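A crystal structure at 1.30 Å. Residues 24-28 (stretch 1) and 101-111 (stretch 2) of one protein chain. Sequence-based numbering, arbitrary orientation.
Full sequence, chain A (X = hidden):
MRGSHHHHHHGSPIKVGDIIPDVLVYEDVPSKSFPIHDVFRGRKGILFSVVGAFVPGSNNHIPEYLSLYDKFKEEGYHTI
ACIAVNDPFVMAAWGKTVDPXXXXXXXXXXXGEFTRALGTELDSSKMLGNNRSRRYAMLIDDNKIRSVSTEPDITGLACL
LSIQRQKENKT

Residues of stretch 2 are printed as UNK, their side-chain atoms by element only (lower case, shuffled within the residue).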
# COMPACT_ATOMS: atom_id res chain seq x y z
N LEU A 24 -7.19 7.64 -16.23
CA LEU A 24 -7.99 6.90 -15.26
C LEU A 24 -7.31 6.85 -13.91
O LEU A 24 -6.09 6.61 -13.81
CB LEU A 24 -8.20 5.47 -15.75
CG LEU A 24 -9.13 5.25 -16.94
CD1 LEU A 24 -9.20 3.77 -17.21
CD2 LEU A 24 -10.51 5.82 -16.64
N VAL A 25 -8.09 7.09 -12.86
CA VAL A 25 -7.64 6.85 -11.51
C VAL A 25 -8.63 5.92 -10.83
O VAL A 25 -9.70 5.63 -11.36
CB VAL A 25 -7.45 8.16 -10.71
CG1 VAL A 25 -6.37 8.99 -11.34
CG2 VAL A 25 -8.75 8.92 -10.65
N TYR A 26 -8.22 5.40 -9.68
CA TYR A 26 -9.00 4.39 -8.98
C TYR A 26 -9.41 4.92 -7.62
O TYR A 26 -8.73 5.78 -7.05
CB TYR A 26 -8.15 3.12 -8.82
CG TYR A 26 -7.72 2.56 -10.14
CD1 TYR A 26 -6.66 3.13 -10.84
CD2 TYR A 26 -8.37 1.47 -10.69
CE1 TYR A 26 -6.29 2.63 -12.08
CE2 TYR A 26 -8.00 0.97 -11.91
CZ TYR A 26 -6.96 1.54 -12.60
OH TYR A 26 -6.59 1.03 -13.82
N GLU A 27 -10.54 4.46 -7.11
CA GLU A 27 -10.99 4.90 -5.80
C GLU A 27 -11.70 3.72 -5.15
O GLU A 27 -12.53 3.06 -5.79
CB GLU A 27 -11.95 6.08 -5.96
CG GLU A 27 -12.35 6.74 -4.66
CD GLU A 27 -13.27 7.94 -4.89
OE1 GLU A 27 -13.86 8.06 -5.98
OE2 GLU A 27 -13.40 8.75 -3.96
N ASP A 28 -11.30 3.41 -3.92
CA ASP A 28 -11.88 2.32 -3.10
C ASP A 28 -11.50 0.89 -3.53
O ASP A 28 -10.92 0.13 -2.75
CB ASP A 28 -13.39 2.45 -2.98
CG ASP A 28 -13.82 3.73 -2.29
OD1 ASP A 28 -13.36 3.96 -1.16
OD2 ASP A 28 -14.60 4.51 -2.88
N UNK A 101 -14.19 11.73 8.31
CA UNK A 101 -15.43 12.35 7.81
C UNK A 101 -15.48 12.38 6.28
O UNK A 101 -16.40 12.95 5.68
c UNK A 101 -15.73 13.80 9.88
o UNK A 101 -16.21 15.33 11.64
c UNK A 101 -15.79 15.21 10.48
o UNK A 101 -15.40 16.19 9.81
c UNK A 101 -15.60 13.76 8.37
N UNK A 102 -14.47 11.78 5.66
CA UNK A 102 -14.41 11.64 4.21
C UNK A 102 -14.63 12.96 3.49
O UNK A 102 -15.39 13.06 2.51
c UNK A 102 -15.40 10.58 3.70
c UNK A 102 -15.68 9.52 0.24
c UNK A 102 -15.16 10.16 2.28
n UNK A 102 -14.36 9.61 0.31
c UNK A 102 -14.02 10.06 1.56
n UNK A 102 -16.18 9.83 1.42
N UNK A 103 -13.92 13.99 3.94
CA UNK A 103 -13.94 15.27 3.27
C UNK A 103 -13.08 15.31 2.03
O UNK A 103 -13.24 16.19 1.20
c UNK A 103 -14.47 16.54 5.39
c UNK A 103 -13.49 16.36 4.24
c UNK A 103 -15.97 18.25 6.34
c UNK A 103 -15.59 17.48 5.06
n UNK A 103 -16.47 17.37 7.44
N UNK A 104 -12.16 14.36 1.89
CA UNK A 104 -11.19 14.37 0.81
C UNK A 104 -11.34 13.10 -0.02
O UNK A 104 -11.40 12.00 0.52
c UNK A 104 -8.72 14.37 0.25
c UNK A 104 -9.55 15.74 2.20
c UNK A 104 -8.26 15.75 3.01
c UNK A 104 -9.75 14.45 1.37
N UNK A 105 -11.44 13.26 -1.33
CA UNK A 105 -11.47 12.14 -2.25
C UNK A 105 -10.08 11.52 -2.32
O UNK A 105 -9.11 12.22 -2.58
n UNK A 105 -14.71 10.64 -6.88
n UNK A 105 -14.39 11.31 -4.73
c UNK A 105 -13.29 13.26 -3.69
c UNK A 105 -14.42 12.24 -3.61
c UNK A 105 -14.81 11.58 -5.96
c UNK A 105 -11.90 12.62 -3.63
n UNK A 105 -15.35 12.76 -6.27
N UNK A 106 -10.00 10.21 -2.11
CA UNK A 106 -8.74 9.51 -2.08
C UNK A 106 -8.54 8.79 -3.38
O UNK A 106 -9.13 7.73 -3.61
s UNK A 106 -7.03 9.84 0.84
c UNK A 106 -8.70 8.55 -0.89
c UNK A 106 -7.34 11.04 2.12
c UNK A 106 -8.70 9.26 0.45
N UNK A 107 -7.71 9.38 -4.23
CA UNK A 107 -7.49 8.91 -5.58
C UNK A 107 -6.18 8.11 -5.68
O UNK A 107 -5.12 8.60 -5.34
c UNK A 107 -8.68 11.00 -6.52
c UNK A 107 -8.50 12.09 -7.56
c UNK A 107 -9.99 10.24 -6.75
c UNK A 107 -7.47 10.08 -6.56
N UNK A 108 -6.30 6.89 -6.15
CA UNK A 108 -5.17 5.99 -6.31
C UNK A 108 -4.68 6.00 -7.75
O UNK A 108 -5.38 5.53 -8.64
c UNK A 108 -5.55 4.58 -5.89
N UNK A 109 -3.54 6.62 -7.97
CA UNK A 109 -2.86 6.63 -9.27
C UNK A 109 -2.05 5.34 -9.38
O UNK A 109 -0.81 5.33 -9.35
c UNK A 109 -1.29 8.01 -10.70
o UNK A 109 -0.19 8.62 -10.76
o UNK A 109 -1.88 7.55 -11.70
c UNK A 109 -1.94 7.85 -9.34
N UNK A 110 -2.78 4.24 -9.48
CA UNK A 110 -2.20 2.95 -9.15
C UNK A 110 -1.03 2.54 -10.04
O UNK A 110 -0.10 1.89 -9.58
c UNK A 110 -4.96 -0.57 -10.23
c UNK A 110 -2.79 0.50 -8.92
c UNK A 110 -3.30 1.88 -9.21
s UNK A 110 -4.15 -0.64 -8.70
N UNK A 111 -1.11 2.89 -11.32
CA UNK A 111 -0.06 2.55 -12.27
C UNK A 111 0.97 3.68 -12.40
O UNK A 111 1.91 3.57 -13.18
c UNK A 111 -3.08 1.39 -13.81
c UNK A 111 -0.66 2.30 -13.66
n UNK A 111 -1.50 -0.07 -13.46
c UNK A 111 -2.64 -0.74 -13.52
n UNK A 111 -3.61 0.13 -13.72
c UNK A 111 -1.74 1.27 -13.67
O HOH W 1 -12.37 8.64 -1.51
O HOH W 2 -9.70 5.30 -2.40

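Position 101 carries three carbons in a row, the last bearing two oxygens, and its side chain is out of reach of stretch 1. A carboxylate on that length of chain is Glu 101.

At position 102 one carbon leads to a five-membered ring of three carbons and two nitrogens, an imidazole whose edge faces Glu 27 OE2: His 102. Its NE2 lies 4.5 Å from Glu 27 OE2, near the plane of the imidazole; water 1 spans this gap, 2.9 Å from His 102 NE2 and 2.7 Å from Glu 27 OE2, to which it donates.

Position 103 has four carbons in line ending in nitrogen, out of reach of stretch 1, which identifies Lys 103. Its NZ forms a salt bridge with Glu 101 OE1 at 2.9 Å.

Four carbons forked at the first, one arm longer, occupy position 104 and make no contact with stretch 1. This beta-branched pattern is Ile 104.

Position 105 shows three carbons, a nitrogen, and a carbon carrying two more nitrogens, a guanidinium that meets the Glu 27 carboxylate: Arg 105. The salt bridge has two points, with NE of Arg 105 2.9 Å from OE2 of Glu 27 (171° at the hydrogen) and NH2 of Arg 105 2.9 Å from OE1 of Glu 27 (169°).

Two carbons, a sulfur and a final carbon, unbranched, with the end leading away from stretch 1, make position 106 Met 106. Its part is played by the backbone: Met 106 N donates to water 1 at 2.9 Å, and Met 106 O accepts from water 2, which in turn accepts from Asp 28 N.

Position 107 has four carbons forked at the second, one of them near Val 25 CG2, the pattern of Leu 107. Its CD2 comes within 4.3 Å of Val 25 CG2, an apolar contact.

A lone carbon at position 108, close to Tyr 26 CB, is CB, hence Ala 108. Ala 108 CB lies 4.2 Å from Tyr 26 CB.

Position 109 has two carbons, the second carrying two oxygens, and points away from stretch 1. This is Asp 109, whose carboxylate oxygens are hydrogen-bonded elsewhere in the structure.

Position 110 repeats the unbranched carbon, carbon, sulfur, carbon pattern, its terminal carbon over one face of the Tyr 26 ring: Met 110. Its CE is 3.7 Å from the centroid of that ring and 10° off the normal, a CH-pi contact.

One carbon and another five-membered ring with two nitrogens, one near Tyr 26 OH, make position 111 His 111. Its NE2 lies 3.1 Å from Tyr 26 OH, and the two ring planes are inclined at 72°.

The contact centres on a single antiparallel bridge: Tyr 26 N donates to Ala 108 O at 3.0 Å, and Ala 108 N to Tyr 26 O at 2.8 Å. Side chains extend it: charge and water from Glu 27 to Arg 105 and His 102, aromatic packing from Tyr 26 to Met 110 and His 111.

Stretch 2 (101-111) EHKIRMLADMH
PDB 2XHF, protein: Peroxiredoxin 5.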